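Local coordinates for natterin-like protein (Lethenteron camtschaticum, PDB 6IUL) that is a pore-forming cytotoxin that probably binds cell-surface glycans through its jacalin-like lectin domain and inserts into the target membrane through its aerolysin-type region, at residues 35-41 with 104-109. Residues are numbered along the deposited sequence; the frame is centred on the assembly and turned at random.
Sequences VSVGGWQ and AKMTDW
The backbone of Gly38 and Gly39 meets the loop after strand 101-105, joining two four-stranded sheets of the beta-prism fold of jacalin-type lectins. Gly38 O accepts Thr107 N at 3.1 Å. Gly39 O receives two N-H groups, Asp108 N at 3.0 Å and, more weakly, Trp109 N. Glycine suits position 39 because its bare CA packs closely against two polar side chains, 3.3 Å from Thr107 OG1 and 3.4 Å from Asp108 OD2. Within 35-41, Gly38 N to Gln41 O closes the hairpin turn leading into strand 42-49, and Gln41 OE1 accepts Trp40 N. Small apolar groups fill the buried part, where Val35 CG1 touches Ala104 CB at 3.8 Å; nearer the surface, the branched end of Val37 packs round Lys105 O and sets CG2 against Thr107 CG2. Flexible, unbranched Met106 brings CG within 3.2 Å of Gln41 N, and its extended second torsion (-178°) carries SD to 3.7 Å from Trp40 C. Trp40 and the poorly ordered Trp109 lie side by side, their planes at 31°, and Trp40 CB sits 3.4 Å from the centroid of Trp109's six-membered ring, a CH-pi contact over its face.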
loop_
_atom_site.group_PDB
_atom_site.type_symbol
_atom_site.label_atom_id
_atom_site.label_comp_id
_atom_site.label_asym_id
_atom_site.label_seq_id
_atom_site.Cartn_x
_atom_site.Cartn_y
_atom_site.Cartn_z
ATOM N N VAL A 35 24.357 1.288 -30.245
ATOM C CA VAL A 35 25.037 2.225 -31.098
ATOM C C VAL A 35 26.249 1.575 -31.767
ATOM O O VAL A 35 27.079 0.899 -31.123
ATOM C CB VAL A 35 25.517 3.466 -30.315
ATOM C CG1 VAL A 35 26.209 4.473 -31.230
ATOM C CG2 VAL A 35 24.351 4.171 -29.637
ATOM N N SER A 36 26.334 1.775 -33.071
ATOM C CA SER A 36 27.474 1.386 -33.855
ATOM C C SER A 36 28.274 2.635 -34.214
ATOM O O SER A 36 27.705 3.673 -34.575
ATOM C CB SER A 36 27.058 0.646 -35.145
ATOM O OG SER A 36 26.525 -0.646 -34.839
ATOM N N VAL A 37 29.595 2.530 -34.091
ATOM C CA VAL A 37 30.504 3.637 -34.373
ATOM C C VAL A 37 31.509 3.244 -35.476
ATOM O O VAL A 37 31.931 2.122 -35.568
ATOM C CB VAL A 37 31.242 4.080 -33.122
ATOM C CG1 VAL A 37 30.251 4.542 -32.069
ATOM C CG2 VAL A 37 32.129 2.976 -32.548
ATOM N N GLY A 38 31.808 4.168 -36.351
ATOM C CA GLY A 38 32.898 3.977 -37.287
ATOM C C GLY A 38 34.075 4.908 -36.943
ATOM O O GLY A 38 34.136 5.503 -35.858
ATOM N N GLY A 39 34.999 5.045 -37.893
ATOM C CA GLY A 39 36.132 5.865 -37.695
ATOM C C GLY A 39 35.859 7.327 -37.478
ATOM O O GLY A 39 36.455 7.943 -36.608
ATOM N N TRP A 40 34.942 7.874 -38.233
ATOM C CA TRP A 40 34.705 9.319 -38.223
ATOM C C TRP A 40 33.202 9.628 -38.046
ATOM O O TRP A 40 32.688 10.682 -38.456
ATOM C CB TRP A 40 35.277 9.999 -39.512
ATOM C CG TRP A 40 34.863 9.308 -40.816
ATOM C CD1 TRP A 40 35.399 8.131 -41.347
ATOM C CD2 TRP A 40 33.897 9.765 -41.771
ATOM N NE1 TRP A 40 34.780 7.841 -42.539
ATOM C CE2 TRP A 40 33.883 8.830 -42.844
ATOM C CE3 TRP A 40 33.048 10.877 -41.830
ATOM C CZ2 TRP A 40 33.003 8.941 -43.938
ATOM C CZ3 TRP A 40 32.182 11.011 -42.928
ATOM C CH2 TRP A 40 32.172 10.040 -43.979
ATOM N N GLN A 41 32.481 8.711 -37.432
ATOM C CA GLN A 41 31.041 8.888 -37.283
ATOM C C GLN A 41 30.424 7.883 -36.318
ATOM O O GLN A 41 31.044 6.844 -35.999
ATOM C CB GLN A 41 30.326 8.777 -38.648
ATOM C CG GLN A 41 30.221 7.369 -39.172
ATOM C CD GLN A 41 31.468 6.891 -39.940
ATOM O OE1 GLN A 41 32.582 7.064 -39.526
ATOM N NE2 GLN A 41 31.237 6.219 -41.003
ATOM N N ALA A 104 29.474 6.241 -26.413
ATOM C CA ALA A 104 29.816 5.665 -27.686
ATOM C C ALA A 104 30.322 6.776 -28.624
ATOM O O ALA A 104 29.632 7.777 -28.827
ATOM C CB ALA A 104 28.600 4.962 -28.264
ATOM N N LYS A 105 31.516 6.587 -29.174
ATOM C CA LYS A 105 32.171 7.599 -29.996
ATOM C C LYS A 105 32.938 7.012 -31.202
ATOM O O LYS A 105 33.391 5.861 -31.168
ATOM C CB LYS A 105 33.149 8.403 -29.124
ATOM C CG LYS A 105 34.266 7.563 -28.553
ATOM C CD LYS A 105 35.359 8.358 -27.874
ATOM C CE LYS A 105 36.233 7.384 -27.062
ATOM N NZ LYS A 105 37.629 7.859 -26.941
ATOM N N MET A 106 33.006 7.796 -32.280
ATOM C CA MET A 106 34.072 7.709 -33.288
ATOM C C MET A 106 35.486 7.291 -32.890
ATOM O O MET A 106 36.152 7.992 -32.173
ATOM C CB MET A 106 34.510 9.102 -33.715
ATOM C CG MET A 106 33.575 9.825 -34.584
ATOM S SD MET A 106 34.327 11.409 -35.009
ATOM C CE MET A 106 34.983 12.133 -33.540
ATOM N N THR A 107 35.961 6.199 -33.450
ATOM C CA THR A 107 37.197 5.543 -33.026
ATOM C C THR A 107 38.447 6.290 -33.465
ATOM O O THR A 107 39.445 6.203 -32.804
ATOM C CB THR A 107 37.294 4.103 -33.618
ATOM O OG1 THR A 107 37.251 4.161 -35.051
ATOM C CG2 THR A 107 36.120 3.230 -33.077
ATOM N N ASP A 108 38.401 7.014 -34.571
ATOM C CA ASP A 108 39.616 7.655 -35.125
ATOM C C ASP A 108 39.702 9.173 -34.864
ATOM O O ASP A 108 40.548 9.614 -34.136
ATOM C CB ASP A 108 39.739 7.358 -36.623
ATOM C CG ASP A 108 39.771 5.852 -36.919
ATOM O OD1 ASP A 108 40.070 5.074 -35.993
ATOM O OD2 ASP A 108 39.438 5.444 -38.057
ATOM N N TRP A 109 38.839 9.983 -35.469
ATOM C CA TRP A 109 38.901 11.426 -35.218
ATOM C C TRP A 109 38.705 11.679 -33.696
ATOM O O TRP A 109 38.195 10.870 -32.928
ATOM C CB TRP A 109 37.928 12.188 -36.125
ATOM C CG TRP A 109 38.173 11.974 -37.640
ATOM C CD1 TRP A 109 39.133 11.196 -38.205
ATOM C CD2 TRP A 109 37.410 12.534 -38.753
ATOM N NE1 TRP A 109 39.033 11.224 -39.579
ATOM C CE2 TRP A 109 37.996 12.040 -39.951
ATOM C CE3 TRP A 109 36.303 13.407 -38.853
ATOM C CZ2 TRP A 109 37.506 12.383 -41.255
ATOM C CZ3 TRP A 109 35.815 13.759 -40.148
ATOM C CH2 TRP A 109 36.421 13.237 -41.328
#